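Side-chain contacts in polyporopepsin (Irpex lacteus, PDB 1WKR), which cleaves peptide bonds with broad specificity as a milk-clotting aspartic endopeptidase of the pepsin (A1) family: residues A[5-10]-A[14-19]; A[105-110]-A[160-165]; A[148-151]-A[156-159]. All coordinates share one frame; numbering follows the deposited sequence.

Interaction 1 of 3, residues A[5-10]-A[14-19]; sequences VPATNQ and YVVNVG
Tyr14 presents one ring face to Asn9, whose CA stands 3.7 Å from the ring centroid in a CH-pi contact, almost on the ring normal. The Asn9 side chain leaves the backbone with CG anti to N (chi1 -171°) and slants over the phenol end of the ring, its amide plane turned 48° from the ring plane. ND2 makes a weak, bent hydrogen bond to Tyr14 OH at 3.1 Å, secondary to its bond with Glu314 OE2, while OD1 bonds Leu11 N. An aromatic with a polar tip suits this place: one face takes Asn9 CA and CB, the ring also stacks with Phe147, and OH bonds Asn157 OD1 and Glu148 N. Ala7 is small enough to fit between its neighbours, with CB 3.8 Å from Tyr14 CD2 and close to Val16 CG1.

The two segments form the antiparallel N-terminal hairpin. Strand 3-9 lies next to strand 155-162 in the six-stranded interdomain sheet of pepsin-like proteinases, and strand 14-20 leads into the N-terminal lobe. Thr8 and Val15 are a hydrogen-bonded pair, with Thr8 N to Val15 O at 2.9 Å and Val15 N to Thr8 O at 3.0 Å; both bonds are nearly straight.

On the Thr8 side of the hairpin, the extended Gln10 chain crosses Val15 at about a right angle. Its amide lies against both valine methyls, OE1 near CG2 and NE2 3.5 Å from CG1, while NE2 bonds Asp13 and Gly100. Further along, Val16 CG1 meets Val5 CG1 at 4.1 Å, and a water bridges Pro6 O to Asn17 N.

Interaction 2 of 3, residues A[105-110]-A[160-165]; sequences LGVGPV and LTFGAT
The ring of Phe162 turns its edge to Leu105 and Val107. Leu105 CD2 and Val107 CG1 both lie near the ring plane, and segment 105-110 sets nothing over either face. Elsewhere the ring packs against Leu143 of strand 142-146 and Thr129 of helix 128-134.

Segment 105-110 belongs to the psi motif of the aspartic proteinases. Strand 103-106 runs parallel to strand 25-32, which carries the catalytic Asp32, and the backbones of Leu105 and Val107 hydrogen-bond that of Asp32. Leu105 and Val107 direct their side chains toward strand 155-162, whereas Gly106, whose N bonds Thr38 OG1, lies between them without a side chain. The contact joins the psi motif to the interdomain sheet through methyl groups and a ring edge.

Val107 brings CG1 to 4.4 Å from Phe162 CE1. Its side chain is about 6 Å from that of Asp32, so a compact, branched hydrocarbon packs near the catalytic residue, with Val128, Thr129 and Leu143 around it. At the neighbouring ring corner, Leu105 CD2 stands 4.5 Å from Phe162 CZ. These are loose van der Waals distances, and the absence of directional bonding is consistent with apolar residues at these buried positions.

Leucine suits a meeting between separate strands because its long, forked end can reach across. With CG anti to the backbone N (chi1 -175°), the Leu105 side chain extends from its strand. It meets Leu160 tip to tip, and Leu105 CD2 touches Leu160 CD2 at 4.0 Å.

Interaction 3 of 3, residues A[148-151]-A[156-159]; sequences EPTT and TNGE
Asn157 folds CG between its own N and carbonyl carbon (chi1 68°), which swings its amide to the backbone of Glu148, while Glu148 sets CG beside its N and runs straight on, so that its carboxylate turns a face to Asn157 O. That oxygen sits over Glu148 CD at 3.1 Å. The two side chains slide by each other in opposite directions. Along the way Glu148 CB comes to 3.6 Å from Asn157 ND2, and the carboxylate and amide planes are 52° apart.

One hydrogen bond links the segments: Asn157 ND2 donates to Glu148 O at 3.3 Å. It is long and bent, and its donor stands well above the carbonyl plane, 69° out of it, so it misses the lone pairs. Pro149 O lies 3.1 Å from the same ND2 but at too poor an angle to bond. Thr150 CB adds a slight touch on this nitrogen. Asparagine suits the position because it offers N-H to the loop while its OD1 takes a bond from Tyr14 OH.

Asn157 and Gly158 both face Ala7 and make a classic beta bulge in strand 155-162. The contact thus ties this bulged strand to the loop that follows strand 142-146, away from the catalytic aspartates.

The approach of the carboxylate to the Asn157 carbonyl is of two kinds. An oxygen over the electron-poor CD is partly favourable, but Glu148 OE1 at 3.3 Å and OE2 at 3.5 Å from Asn157 O are pairs of acceptors and unfavourable. On balance the crowding might raise the pKa of Glu148.

How the interactions relate
Interactions 1 and 2 are buried, whereas interaction 3 is only partly so. All three reach the interdomain sheet, in which strands 3-9 and 155-162 are neighbours. Interactions 2 and 3 share strand 155-162: its 156-159 portion is polar and bulged beside a loop, and the adjoining 160-162 portion is apolar and faces the psi motif. Interaction 1 touches both. Val16 CG2 packs on Leu105 CD2, and Val5 N probably bonds Leu160 O; toward interaction 3, Thr8 OG1 bonds Thr156 OG1. The chemistry follows position: methyls and a ring edge near the active site, antiparallel strand pairing with aromatic packing in the hairpin, and amide and carboxylate groups at the loop.

Interaction 1 of 3, residues A[5-10]-A[14-19]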
loop_
_atom_site.group_PDB
_atom_site.type_symbol
_atom_site.label_atom_id
_atom_site.label_comp_id
_atom_site.label_asym_id
_atom_site.label_seq_id
_atom_site.Cartn_x
_atom_site.Cartn_y
_atom_site.Cartn_z
ATOM N N VAL A 5 5.003 3.525 -14.649
ATOM C CA VAL A 5 5.621 2.204 -14.623
ATOM C C VAL A 5 4.571 1.174 -14.379
ATOM O O VAL A 5 3.682 1.388 -13.506
ATOM C CB VAL A 5 6.786 2.084 -13.666
ATOM C CG1 VAL A 5 6.393 2.307 -12.332
ATOM C CG2 VAL A 5 7.482 0.851 -13.740
ATOM N N PRO A 6 4.520 0.061 -15.063
ATOM C CA PRO A 6 3.516 -1.026 -14.758
ATOM C C PRO A 6 3.851 -1.633 -13.432
ATOM O O PRO A 6 4.969 -1.622 -12.969
ATOM C CB PRO A 6 3.750 -2.040 -15.906
ATOM C CG PRO A 6 4.561 -1.340 -16.888
ATOM C CD PRO A 6 5.404 -0.319 -16.220
ATOM N N ALA A 7 2.818 -2.192 -12.808
ATOM C CA ALA A 7 2.983 -2.866 -11.499
ATOM C C ALA A 7 2.228 -4.208 -11.563
ATOM O O ALA A 7 1.181 -4.349 -12.199
ATOM C CB ALA A 7 2.397 -1.974 -10.385
ATOM N N THR A 8 2.789 -5.169 -10.868
ATOM C CA THR A 8 2.312 -6.531 -10.907
ATOM C C THR A 8 1.701 -6.942 -9.574
ATOM O O THR A 8 2.294 -6.777 -8.523
ATOM C CB THR A 8 3.453 -7.488 -11.236
ATOM O OG1 THR A 8 3.940 -7.142 -12.550
ATOM C CG2 THR A 8 3.014 -8.899 -11.362
ATOM N N ASN A 9 0.464 -7.466 -9.670
ATOM C CA ASN A 9 -0.307 -7.926 -8.518
ATOM C C ASN A 9 0.197 -9.277 -8.121
ATOM O O ASN A 9 0.034 -10.253 -8.909
ATOM C CB ASN A 9 -1.780 -7.964 -8.928
ATOM C CG ASN A 9 -2.710 -8.209 -7.781
ATOM O OD1 ASN A 9 -2.418 -9.006 -6.889
ATOM N ND2 ASN A 9 -3.879 -7.563 -7.774
ATOM N N GLN A 10 0.760 -9.419 -6.929
ATOM C CA GLN A 10 1.223 -10.696 -6.360
ATOM C C GLN A 10 0.303 -11.137 -5.226
ATOM O O GLN A 10 0.735 -11.839 -4.309
ATOM C CB GLN A 10 2.676 -10.605 -5.862
ATOM C CG GLN A 10 3.665 -10.217 -6.965
ATOM C CD GLN A 10 5.138 -10.381 -6.583
ATOM O OE1 GLN A 10 5.922 -10.749 -7.469
ATOM N NE2 GLN A 10 5.466 -10.150 -5.339
ATOM N N TYR A 14 1.860 -5.571 -4.366
ATOM C CA TYR A 14 2.224 -5.243 -5.748
ATOM C C TYR A 14 3.719 -4.949 -5.799
ATOM O O TYR A 14 4.284 -4.388 -4.845
ATOM C CB TYR A 14 1.503 -3.942 -6.221
ATOM C CG TYR A 14 0.204 -4.222 -6.952
ATOM C CD1 TYR A 14 -0.994 -4.438 -6.237
ATOM C CD2 TYR A 14 0.158 -4.213 -8.336
ATOM C CE1 TYR A 14 -2.202 -4.684 -6.938
ATOM C CE2 TYR A 14 -1.022 -4.408 -9.017
ATOM C CZ TYR A 14 -2.202 -4.615 -8.312
ATOM O OH TYR A 14 -3.383 -4.804 -8.987
ATOM N N VAL A 15 4.330 -5.298 -6.946
ATOM C CA VAL A 15 5.722 -4.970 -7.194
ATOM C C VAL A 15 5.856 -4.209 -8.468
ATOM O O VAL A 15 5.016 -4.205 -9.366
ATOM C CB VAL A 15 6.591 -6.236 -7.304
ATOM C CG1 VAL A 15 6.702 -6.874 -5.917
ATOM C CG2 VAL A 15 6.062 -7.232 -8.345
ATOM N N VAL A 16 6.984 -3.481 -8.573
ATOM C CA VAL A 16 7.412 -2.833 -9.804
ATOM C C VAL A 16 8.864 -3.226 -10.019
ATOM O O VAL A 16 9.644 -3.421 -9.110
ATOM C CB VAL A 16 7.280 -1.290 -9.793
ATOM C CG1 VAL A 16 5.844 -0.851 -9.781
ATOM C CG2 VAL A 16 8.007 -0.699 -8.583
ATOM N N ASN A 17 9.244 -3.324 -11.307
ATOM C CA ASN A 17 10.656 -3.420 -11.696
ATOM C C ASN A 17 11.323 -2.117 -11.549
ATOM O O ASN A 17 10.864 -1.045 -11.987
ATOM C CB ASN A 17 10.752 -3.880 -13.207
ATOM C CG ASN A 17 10.383 -5.309 -13.290
ATOM O OD1 ASN A 17 9.838 -5.643 -14.470
ATOM N ND2 ASN A 17 10.564 -6.107 -12.417
ATOM N N VAL A 18 12.497 -2.152 -10.900
ATOM C CA VAL A 18 13.286 -0.955 -10.599
ATOM C C VAL A 18 14.720 -1.235 -11.019
ATOM O O VAL A 18 15.330 -2.262 -10.546
ATOM C CB VAL A 18 13.259 -0.590 -9.096
ATOM C CG1 VAL A 18 14.024 0.660 -8.799
ATOM C CG2 VAL A 18 11.792 -0.477 -8.631
ATOM N N GLY A 19 15.295 -0.430 -11.872
ATOM C CA GLY A 19 16.735 -0.582 -12.179
ATOM C C GLY A 19 17.575 0.153 -11.194
ATOM O O GLY A 19 17.241 1.264 -10.740
HETATM O O HOH W 1 7.230 -3.043 -13.400
#

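Interaction 2 of 3, residues A[105-110]-A[160-165]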
loop_
_atom_site.group_PDB
_atom_site.type_symbol
_atom_site.label_atom_id
_atom_site.label_comp_id
_atom_site.label_asym_id
_atom_site.label_seq_id
_atom_site.Cartn_x
_atom_site.Cartn_y
_atom_site.Cartn_z
ATOM N N LEU A 105 9.926 -0.354 -2.551
ATOM C CA LEU A 105 9.918 0.998 -3.137
ATOM C C LEU A 105 9.155 1.904 -2.143
ATOM O O LEU A 105 7.940 1.742 -1.993
ATOM C CB LEU A 105 9.276 1.020 -4.504
ATOM C CG LEU A 105 9.363 2.395 -5.214
ATOM C CD1 LEU A 105 10.768 2.621 -5.717
ATOM C CD2 LEU A 105 8.374 2.501 -6.319
ATOM N N GLY A 106 9.891 2.764 -1.435
ATOM C CA GLY A 106 9.322 3.513 -0.308
ATOM C C GLY A 106 8.746 4.824 -0.777
ATOM O O GLY A 106 9.467 5.785 -1.093
ATOM N N VAL A 107 7.419 4.850 -0.896
ATOM C CA VAL A 107 6.670 6.028 -1.426
ATOM C C VAL A 107 5.725 6.623 -0.379
ATOM O O VAL A 107 4.906 7.486 -0.698
ATOM C CB VAL A 107 5.990 5.719 -2.770
ATOM C CG1 VAL A 107 7.031 5.695 -3.902
ATOM C CG2 VAL A 107 5.217 4.387 -2.747
ATOM N N GLY A 108 5.929 6.247 0.880
ATOM C CA GLY A 108 5.367 6.957 2.029
ATOM C C GLY A 108 5.988 8.340 2.128
ATOM O O GLY A 108 6.925 8.713 1.389
ATOM N N PRO A 109 5.497 9.150 3.053
ATOM C CA PRO A 109 6.047 10.522 3.253
ATOM C C PRO A 109 7.438 10.423 3.852
ATOM O O PRO A 109 7.752 9.575 4.668
ATOM C CB PRO A 109 5.062 11.168 4.233
ATOM C CG PRO A 109 3.810 10.307 4.091
ATOM C CD PRO A 109 4.337 8.915 3.942
ATOM N N VAL A 110 8.290 11.400 3.452
ATOM C CA VAL A 110 9.710 11.344 3.883
ATOM C C VAL A 110 9.853 11.366 5.373
ATOM O O VAL A 110 10.895 10.830 5.870
ATOM C CB VAL A 110 10.510 12.514 3.223
ATOM C CG1 VAL A 110 10.035 13.871 3.657
ATOM C CG2 VAL A 110 12.025 12.313 3.411
ATOM N N LEU A 160 1.892 2.725 -11.614
ATOM C CA LEU A 160 2.317 3.934 -10.841
ATOM C C LEU A 160 2.523 5.050 -11.803
ATOM O O LEU A 160 3.231 4.852 -12.816
ATOM C CB LEU A 160 3.598 3.687 -10.054
ATOM C CG LEU A 160 3.410 2.970 -8.715
ATOM C CD1 LEU A 160 2.596 1.779 -8.662
ATOM C CD2 LEU A 160 4.811 2.897 -8.013
ATOM N N THR A 161 2.019 6.230 -11.511
ATOM C CA THR A 161 2.289 7.425 -12.354
ATOM C C THR A 161 2.880 8.471 -11.426
ATOM O O THR A 161 2.279 8.878 -10.415
ATOM C CB THR A 161 1.044 7.986 -13.026
ATOM O OG1 THR A 161 0.406 6.914 -13.793
ATOM C CG2 THR A 161 1.383 9.076 -13.986
ATOM N N PHE A 162 4.073 8.915 -11.759
ATOM C CA PHE A 162 4.772 9.963 -10.998
ATOM C C PHE A 162 4.556 11.313 -11.704
ATOM O O PHE A 162 4.903 11.472 -12.886
ATOM C CB PHE A 162 6.272 9.670 -10.950
ATOM C CG PHE A 162 6.589 8.441 -10.092
ATOM C CD1 PHE A 162 6.772 8.600 -8.712
ATOM C CD2 PHE A 162 6.658 7.174 -10.639
ATOM C CE1 PHE A 162 7.098 7.502 -7.909
ATOM C CE2 PHE A 162 6.912 6.080 -9.773
ATOM C CZ PHE A 162 7.141 6.252 -8.442
ATOM N N GLY A 163 3.974 12.238 -10.982
ATOM C CA GLY A 163 3.857 13.619 -11.467
ATOM C C GLY A 163 2.525 13.948 -12.129
ATOM O O GLY A 163 2.366 15.108 -12.542
ATOM N N ALA A 164 1.611 12.986 -12.234
ATOM C CA ALA A 164 0.308 13.211 -12.894
ATOM C C ALA A 164 -0.610 12.067 -12.514
ATOM O O ALA A 164 -0.180 11.039 -11.999
ATOM C CB ALA A 164 0.489 13.209 -14.403
ATOM N N THR A 165 -1.878 12.235 -12.811
ATOM C CA THR A 165 -2.870 11.188 -12.764
ATOM C C THR A 165 -3.125 10.638 -14.130
ATOM O O THR A 165 -2.752 11.312 -15.180
ATOM C CB THR A 165 -4.200 11.655 -12.153
ATOM O OG1 THR A 165 -4.710 12.771 -12.972
ATOM C CG2 THR A 165 -4.059 12.199 -10.771
#

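Interaction 3 of 3, residues A[148-151]-A[156-159]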
loop_
_atom_site.group_PDB
_atom_site.type_symbol
_atom_site.label_atom_id
_atom_site.label_comp_id
_atom_site.label_asym_id
_atom_site.label_seq_id
_atom_site.Cartn_x
_atom_site.Cartn_y
_atom_site.Cartn_z
ATOM N N GLU A 148 -5.892 -3.248 -9.509
ATOM C CA GLU A 148 -7.100 -3.854 -10.040
ATOM C C GLU A 148 -7.285 -5.223 -9.440
ATOM O O GLU A 148 -6.292 -5.875 -9.057
ATOM C CB GLU A 148 -6.985 -3.996 -11.572
ATOM C CG GLU A 148 -6.908 -2.682 -12.277
ATOM C CD GLU A 148 -6.763 -2.801 -13.791
ATOM O OE1 GLU A 148 -6.709 -3.947 -14.343
ATOM O OE2 GLU A 148 -6.701 -1.683 -14.402
ATOM N N PRO A 149 -8.524 -5.728 -9.368
ATOM C CA PRO A 149 -8.709 -7.116 -8.885
ATOM C C PRO A 149 -7.998 -8.101 -9.806
ATOM O O PRO A 149 -7.704 -7.810 -10.958
ATOM C CB PRO A 149 -10.243 -7.297 -8.980
ATOM C CG PRO A 149 -10.789 -5.892 -8.989
ATOM C CD PRO A 149 -9.790 -5.098 -9.808
ATOM N N THR A 150 -7.758 -9.275 -9.250
ATOM C CA THR A 150 -7.024 -10.292 -10.005
ATOM C C THR A 150 -7.703 -11.690 -9.865
ATOM O O THR A 150 -8.365 -11.956 -8.864
ATOM C CB THR A 150 -5.640 -10.293 -9.539
ATOM O OG1 THR A 150 -4.872 -11.160 -10.444
ATOM C CG2 THR A 150 -5.438 -10.876 -8.141
ATOM N N THR A 151 -7.470 -12.494 -10.899
ATOM C CA THR A 151 -7.852 -13.958 -10.866
ATOM C C THR A 151 -6.630 -14.701 -11.323
ATOM O O THR A 151 -6.826 -15.935 -11.685
ATOM C CB THR A 151 -9.018 -14.255 -11.823
ATOM O OG1 THR A 151 -8.686 -13.870 -13.122
ATOM C CG2 THR A 151 -10.313 -13.468 -11.394
ATOM N N THR A 156 0.168 -8.426 -14.304
ATOM C CA THR A 156 0.672 -7.063 -14.441
ATOM C C THR A 156 -0.501 -6.192 -14.864
ATOM O O THR A 156 -0.696 -5.870 -16.025
ATOM C CB THR A 156 1.867 -6.974 -15.449
ATOM O OG1 THR A 156 2.870 -7.881 -14.973
ATOM C CG2 THR A 156 2.474 -5.556 -15.465
ATOM N N ASN A 157 -1.289 -5.799 -13.883
ATOM C CA ASN A 157 -2.561 -5.089 -14.152
ATOM C C ASN A 157 -2.605 -3.740 -13.441
ATOM O O ASN A 157 -3.648 -3.079 -13.457
ATOM C CB ASN A 157 -3.755 -5.940 -13.758
ATOM C CG ASN A 157 -3.874 -6.165 -12.261
ATOM O OD1 ASN A 157 -3.117 -5.573 -11.475
ATOM N ND2 ASN A 157 -4.867 -6.941 -11.790
ATOM N N GLY A 158 -1.471 -3.275 -12.924
ATOM C CA GLY A 158 -1.404 -2.021 -12.131
ATOM C C GLY A 158 -0.506 -1.017 -12.765
ATOM O O GLY A 158 0.207 -1.286 -13.769
ATOM N N GLU A 159 -0.484 0.180 -12.174
ATOM C CA GLU A 159 0.341 1.287 -12.714
ATOM C C GLU A 159 0.669 2.249 -11.619
ATOM O O GLU A 159 -0.179 2.583 -10.793
ATOM C CB GLU A 159 -0.399 2.016 -13.872
ATOM C CG GLU A 159 0.456 3.114 -14.531
ATOM C CD GLU A 159 -0.347 3.780 -15.578
ATOM O OE1 GLU A 159 -1.280 4.577 -15.229
ATOM O OE2 GLU A 159 -0.028 3.619 -16.752
#